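Local coordinates for capsid Protein (PDB 4DMI) that probably forms part of a phage capsid or virion, assembling as a pentamer of identical subunits, at residues Gln53-Asn65 against Ile162-Pro176. Numbering follows the deposited sequence.
Sequences QREDLQKAFTLIN and IARQIADVSGNLINP
The R164 guanidinium and the F61 ring are the two flat groups that fill this buried junction, where a short helix and the chain after it, 53-65, cross the last strand, 158-167, of the mixed beta sheet and the C-terminal tail. N65 ND2 lies over one face of the guanidinium, offset toward its rim, with the amide plane turned 37° from it; I166 CD1 covers the opposite face. Near the edge, NH1 bonds to Q58 O and A60 O, each 2.8 Å away and somewhat tilted from the plane, while NE and NH2 hold Q165 O, and NH2 also I174 O, in the plane. R164 thus ties the last helical residue, Q58, and A60 just beyond the helix to its own strand and tail. F61 receives I162 CD1 over one face, a CH-pi contact 3.5 Å from the ring centroid; the A163 carbonyl carbon sits at the ring edge, and R164 CG packs obliquely. With chi1 of Q58 at -177°, CG points away from the backbone N, and the bend at chi2 turns the amide in between strand and tail. There NE2 donates to I166 O in the carbonyl plane at 3.0 Å and to I174 O from above the plane at 2.8 Å. R164 NH2 reaches that second carbonyl from the opposite face. Beyond the amide, OE1 of Q58 is bonded to R54 of a neighbouring subunit, and K59 NZ pairs with D56 of the same neighbour, so this junction borders the pentamer interface. N65 also braces its own chain: OD1 accepts from T62 N, its backbone N closes an ST motif on T62 OG1, and ND2 donates to A60 O. The P176 ring packs against the C-terminal end of helix 55-58, its CG 3.4 Å from L57 O, and a water joins Q53 OE1 to N175 OD1, 2.7 Å from each.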
loop_
_atom_site.group_PDB
_atom_site.type_symbol
_atom_site.label_atom_id
_atom_site.label_comp_id
_atom_site.label_asym_id
_atom_site.label_seq_id
_atom_site.Cartn_x
_atom_site.Cartn_y
_atom_site.Cartn_z
ATOM N N GLN B 53 -16.417 -9.802 -3.449
ATOM C CA GLN B 53 -16.234 -9.091 -2.185
ATOM C C GLN B 53 -14.943 -8.294 -2.195
ATOM O O GLN B 53 -13.906 -8.790 -2.647
ATOM C CB GLN B 53 -16.208 -10.093 -1.024
ATOM C CG GLN B 53 -16.137 -9.458 0.354
ATOM C CD GLN B 53 -16.386 -10.458 1.476
ATOM O OE1 GLN B 53 -15.811 -11.542 1.494
ATOM N NE2 GLN B 53 -17.245 -10.090 2.417
ATOM N N ARG B 54 -14.992 -7.067 -1.673
ATOM C CA ARG B 54 -13.794 -6.234 -1.610
ATOM C C ARG B 54 -12.700 -6.979 -0.855
ATOM O O ARG B 54 -12.946 -7.652 0.129
ATOM C CB ARG B 54 -14.089 -4.891 -0.967
ATOM C CG ARG B 54 -13.086 -3.814 -1.354
ATOM C CD ARG B 54 -13.524 -2.433 -0.837
ATOM N NE ARG B 54 -13.429 -2.337 0.621
ATOM C CZ ARG B 54 -13.915 -1.338 1.353
ATOM N NH1 ARG B 54 -14.552 -0.320 0.787
ATOM N NH2 ARG B 54 -13.762 -1.360 2.669
ATOM N N GLU B 55 -11.466 -6.818 -1.358
ATOM C CA GLU B 55 -10.334 -7.596 -0.881
ATOM C C GLU B 55 -10.076 -7.512 0.621
ATOM O O GLU B 55 -9.812 -8.516 1.275
ATOM C CB GLU B 55 -9.087 -7.194 -1.675
ATOM C CG GLU B 55 -7.808 -7.816 -1.190
ATOM C CD GLU B 55 -6.633 -7.452 -2.074
ATOM O OE1 GLU B 55 -6.866 -7.046 -3.232
ATOM O OE2 GLU B 55 -5.479 -7.570 -1.607
ATOM N N ASP B 56 -10.158 -6.291 1.187
ATOM C CA ASP B 56 -9.913 -6.128 2.605
ATOM C C ASP B 56 -10.903 -6.930 3.460
ATOM O O ASP B 56 -10.511 -7.546 4.447
ATOM C CB ASP B 56 -9.896 -4.649 3.005
ATOM C CG ASP B 56 -11.227 -3.959 2.780
ATOM O OD1 ASP B 56 -11.963 -4.311 1.831
ATOM O OD2 ASP B 56 -11.545 -3.041 3.561
ATOM N N LEU B 57 -12.171 -6.943 3.056
ATOM C CA LEU B 57 -13.182 -7.728 3.754
ATOM C C LEU B 57 -12.964 -9.215 3.533
ATOM O O LEU B 57 -13.041 -10.010 4.474
ATOM C CB LEU B 57 -14.592 -7.343 3.290
ATOM C CG LEU B 57 -14.978 -5.865 3.375
ATOM C CD1 LEU B 57 -16.398 -5.658 2.863
ATOM C CD2 LEU B 57 -14.832 -5.354 4.799
ATOM N N GLN B 58 -12.677 -9.601 2.290
ATOM C CA GLN B 58 -12.539 -11.020 1.979
ATOM C C GLN B 58 -11.398 -11.661 2.767
ATOM O O GLN B 58 -11.470 -12.847 3.110
ATOM C CB GLN B 58 -12.330 -11.241 0.471
ATOM C CG GLN B 58 -12.253 -12.710 0.065
ATOM C CD GLN B 58 -10.829 -13.248 0.019
ATOM O OE1 GLN B 58 -9.893 -12.524 -0.339
ATOM N NE2 GLN B 58 -10.657 -14.521 0.379
ATOM N N LYS B 59 -10.358 -10.879 3.048
ATOM C CA LYS B 59 -9.169 -11.383 3.738
ATOM C C LYS B 59 -9.241 -11.295 5.264
ATOM O O LYS B 59 -8.251 -11.574 5.950
ATOM C CB LYS B 59 -7.918 -10.657 3.229
ATOM C CG LYS B 59 -7.653 -10.947 1.756
ATOM C CD LYS B 59 -6.492 -10.133 1.205
ATOM C CE LYS B 59 -5.164 -10.611 1.735
ATOM N NZ LYS B 59 -4.055 -9.954 0.947
ATOM N N ALA B 60 -10.403 -10.920 5.796
ATOM C CA ALA B 60 -10.558 -10.695 7.236
ATOM C C ALA B 60 -10.281 -11.927 8.077
ATOM O O ALA B 60 -10.609 -13.044 7.678
ATOM C CB ALA B 60 -11.953 -10.152 7.562
ATOM N N PHE B 61 -9.703 -11.713 9.248
ATOM C CA PHE B 61 -9.519 -12.774 10.233
ATOM C C PHE B 61 -10.772 -12.969 11.076
ATOM O O PHE B 61 -11.452 -12.007 11.437
ATOM C CB PHE B 61 -8.344 -12.440 11.159
ATOM C CG PHE B 61 -7.004 -12.531 10.493
ATOM C CD1 PHE B 61 -6.376 -13.758 10.325
ATOM C CD2 PHE B 61 -6.369 -11.388 10.029
ATOM C CE1 PHE B 61 -5.132 -13.846 9.701
ATOM C CE2 PHE B 61 -5.132 -11.471 9.395
ATOM C CZ PHE B 61 -4.512 -12.703 9.240
ATOM N N THR B 62 -11.061 -14.222 11.421
ATOM C CA THR B 62 -12.169 -14.531 12.327
ATOM C C THR B 62 -11.703 -15.516 13.390
ATOM O O THR B 62 -10.668 -16.167 13.232
ATOM C CB THR B 62 -13.361 -15.184 11.580
ATOM O OG1 THR B 62 -12.989 -16.489 11.105
ATOM C CG2 THR B 62 -13.830 -14.325 10.406
ATOM N N LEU B 63 -12.486 -15.655 14.457
ATOM C CA LEU B 63 -12.183 -16.639 15.493
ATOM C C LEU B 63 -12.077 -18.044 14.883
ATOM O O LEU B 63 -11.200 -18.838 15.250
ATOM C CB LEU B 63 -13.260 -16.602 16.582
ATOM C CG LEU B 63 -13.149 -17.620 17.715
ATOM C CD1 LEU B 63 -11.825 -17.561 18.443
ATOM C CD2 LEU B 63 -14.299 -17.420 18.699
ATOM N N ILE B 64 -12.942 -18.332 13.919
ATOM C CA ILE B 64 -12.956 -19.653 13.305
ATOM C C ILE B 64 -11.814 -19.881 12.317
ATOM O O ILE B 64 -11.237 -20.976 12.284
ATOM C CB ILE B 64 -14.342 -19.965 12.691
ATOM C CG1 ILE B 64 -15.301 -20.379 13.812
ATOM C CG2 ILE B 64 -14.257 -21.054 11.632
ATOM C CD1 ILE B 64 -16.753 -20.430 13.407
ATOM N N ASN B 65 -11.471 -18.868 11.521
ATOM C CA ASN B 65 -10.480 -19.066 10.452
ATOM C C ASN B 65 -9.011 -18.805 10.811
ATOM O O ASN B 65 -8.111 -19.125 10.037
ATOM C CB ASN B 65 -10.888 -18.332 9.148
ATOM C CG ASN B 65 -10.597 -16.815 9.164
ATOM O OD1 ASN B 65 -9.817 -16.317 9.961
ATOM N ND2 ASN B 65 -11.244 -16.093 8.252
ATOM N N ILE B 162 -0.432 -14.667 13.257
ATOM C CA ILE B 162 -1.667 -15.275 12.792
ATOM C C ILE B 162 -1.560 -15.555 11.306
ATOM O O ILE B 162 -0.809 -14.895 10.581
ATOM C CB ILE B 162 -2.893 -14.370 13.084
ATOM C CG1 ILE B 162 -2.696 -12.968 12.501
ATOM C CG2 ILE B 162 -3.133 -14.245 14.581
ATOM C CD1 ILE B 162 -3.876 -12.027 12.744
ATOM N N ALA B 163 -2.319 -16.536 10.847
ATOM C CA ALA B 163 -2.411 -16.816 9.430
ATOM C C ALA B 163 -3.816 -17.253 9.093
ATOM O O ALA B 163 -4.588 -17.635 9.970
ATOM C CB ALA B 163 -1.400 -17.913 9.012
ATOM N N ARG B 164 -4.161 -17.189 7.818
ATOM C CA ARG B 164 -5.386 -17.823 7.341
ATOM C C ARG B 164 -5.284 -18.176 5.880
ATOM O O ARG B 164 -4.473 -17.609 5.140
ATOM C CB ARG B 164 -6.637 -16.960 7.601
ATOM C CG ARG B 164 -6.685 -15.633 6.840
ATOM C CD ARG B 164 -8.149 -15.163 6.684
ATOM N NE ARG B 164 -8.774 -15.901 5.586
ATOM C CZ ARG B 164 -9.804 -15.471 4.869
ATOM N NH1 ARG B 164 -10.410 -14.314 5.182
ATOM N NH2 ARG B 164 -10.239 -16.201 3.850
ATOM N N GLN B 165 -6.110 -19.123 5.470
ATOM C CA GLN B 165 -6.158 -19.504 4.068
ATOM C C GLN B 165 -7.015 -18.479 3.331
ATOM O O GLN B 165 -8.192 -18.278 3.671
ATOM C CB GLN B 165 -6.712 -20.910 3.873
ATOM C CG GLN B 165 -6.316 -21.459 2.495
ATOM C CD GLN B 165 -6.871 -22.829 2.189
ATOM O OE1 GLN B 165 -7.356 -23.538 3.071
ATOM N NE2 GLN B 165 -6.813 -23.206 0.917
ATOM N N ILE B 166 -6.423 -17.854 2.316
ATOM C CA ILE B 166 -7.077 -16.804 1.540
ATOM C C ILE B 166 -7.768 -17.371 0.296
ATOM O O ILE B 166 -8.830 -16.890 -0.115
ATOM C CB ILE B 166 -6.051 -15.701 1.136
ATOM C CG1 ILE B 166 -5.431 -15.045 2.376
ATOM C CG2 ILE B 166 -6.686 -14.646 0.225
ATOM C CD1 ILE B 166 -6.440 -14.300 3.273
ATOM N N ALA B 167 -7.174 -18.400 -0.307
ATOM C CA ALA B 167 -7.734 -18.977 -1.524
ATOM C C ALA B 167 -7.297 -20.421 -1.671
ATOM O O ALA B 167 -6.305 -20.830 -1.067
ATOM C CB ALA B 167 -7.287 -18.163 -2.750
ATOM N N ASP B 168 -8.022 -21.205 -2.463
ATOM C CA ASP B 168 -7.522 -22.531 -2.792
ATOM C C ASP B 168 -6.396 -22.435 -3.815
ATOM O O ASP B 168 -6.063 -21.342 -4.284
ATOM C CB ASP B 168 -8.647 -23.514 -3.199
ATOM C CG ASP B 168 -9.298 -23.188 -4.542
ATOM O OD1 ASP B 168 -8.723 -22.451 -5.361
ATOM O OD2 ASP B 168 -10.403 -23.715 -4.800
ATOM N N VAL B 169 -5.798 -23.567 -4.149
ATOM C CA VAL B 169 -4.624 -23.551 -5.014
ATOM C C VAL B 169 -4.960 -23.075 -6.439
ATOM O O VAL B 169 -4.100 -22.540 -7.145
ATOM C CB VAL B 169 -3.900 -24.916 -5.003
ATOM C CG1 VAL B 169 -4.669 -25.954 -5.827
ATOM C CG2 VAL B 169 -2.481 -24.774 -5.508
ATOM N N SER B 170 -6.216 -23.236 -6.845
ATOM C CA SER B 170 -6.673 -22.730 -8.136
ATOM C C SER B 170 -6.969 -21.230 -8.111
ATOM O O SER B 170 -7.326 -20.650 -9.136
ATOM C CB SER B 170 -7.918 -23.485 -8.596
ATOM O OG SER B 170 -7.663 -24.874 -8.726
ATOM N N GLY B 171 -6.828 -20.602 -6.944
ATOM C CA GLY B 171 -7.080 -19.179 -6.826
ATOM C C GLY B 171 -8.507 -18.800 -6.468
ATOM O O GLY B 171 -8.840 -17.615 -6.431
ATOM N N ASN B 172 -9.354 -19.794 -6.212
ATOM C CA ASN B 172 -10.719 -19.519 -5.771
ATOM C C ASN B 172 -10.712 -18.955 -4.360
ATOM O O ASN B 172 -10.150 -19.561 -3.444
ATOM C CB ASN B 172 -11.568 -20.786 -5.823
ATOM C CG ASN B 172 -11.678 -21.350 -7.227
ATOM O OD1 ASN B 172 -11.989 -20.625 -8.168
ATOM N ND2 ASN B 172 -11.407 -22.641 -7.375
ATOM N N LEU B 173 -11.339 -17.798 -4.179
ATOM C CA LEU B 173 -11.307 -17.118 -2.891
ATOM C C LEU B 173 -12.138 -17.819 -1.827
ATOM O O LEU B 173 -13.227 -18.338 -2.101
ATOM C CB LEU B 173 -11.762 -15.665 -3.039
ATOM C CG LEU B 173 -10.915 -14.813 -3.991
ATOM C CD1 LEU B 173 -11.575 -13.462 -4.190
ATOM C CD2 LEU B 173 -9.495 -14.632 -3.464
ATOM N N ILE B 174 -11.609 -17.835 -0.611
ATOM C CA ILE B 174 -12.318 -18.380 0.547
ATOM C C ILE B 174 -13.004 -17.288 1.366
ATOM O O ILE B 174 -12.363 -16.310 1.756
ATOM C CB ILE B 174 -11.335 -19.149 1.435
ATOM C CG1 ILE B 174 -10.789 -20.351 0.657
ATOM C CG2 ILE B 174 -12.008 -19.588 2.745
ATOM C CD1 ILE B 174 -9.589 -20.997 1.279
ATOM N N ASN B 175 -14.300 -17.457 1.627
ATOM C CA ASN B 175 -15.071 -16.485 2.406
ATOM C C ASN B 175 -14.548 -16.400 3.838
ATOM O O ASN B 175 -14.152 -17.414 4.416
ATOM C CB ASN B 175 -16.547 -16.879 2.456
ATOM C CG ASN B 175 -17.253 -16.726 1.122
ATOM O OD1 ASN B 175 -16.817 -15.974 0.253
ATOM N ND2 ASN B 175 -18.366 -17.438 0.959
ATOM N N PRO B 176 -14.546 -15.190 4.418
ATOM C CA PRO B 176 -14.069 -14.974 5.791
ATOM C C PRO B 176 -15.061 -15.452 6.851
ATOM O O PRO B 176 -16.262 -15.513 6.577
ATOM C CB PRO B 176 -13.905 -13.451 5.872
ATOM C CG PRO B 176 -14.821 -12.896 4.813
ATOM C CD PRO B 176 -14.798 -13.924 3.706
HETATM O O HOH W 1 -15.423 -13.686 -0.145
HETATM O O HOH W 2 -7.874 -20.303 7.540
HETATM O O HOH W 3 -12.269 -18.067 6.197
#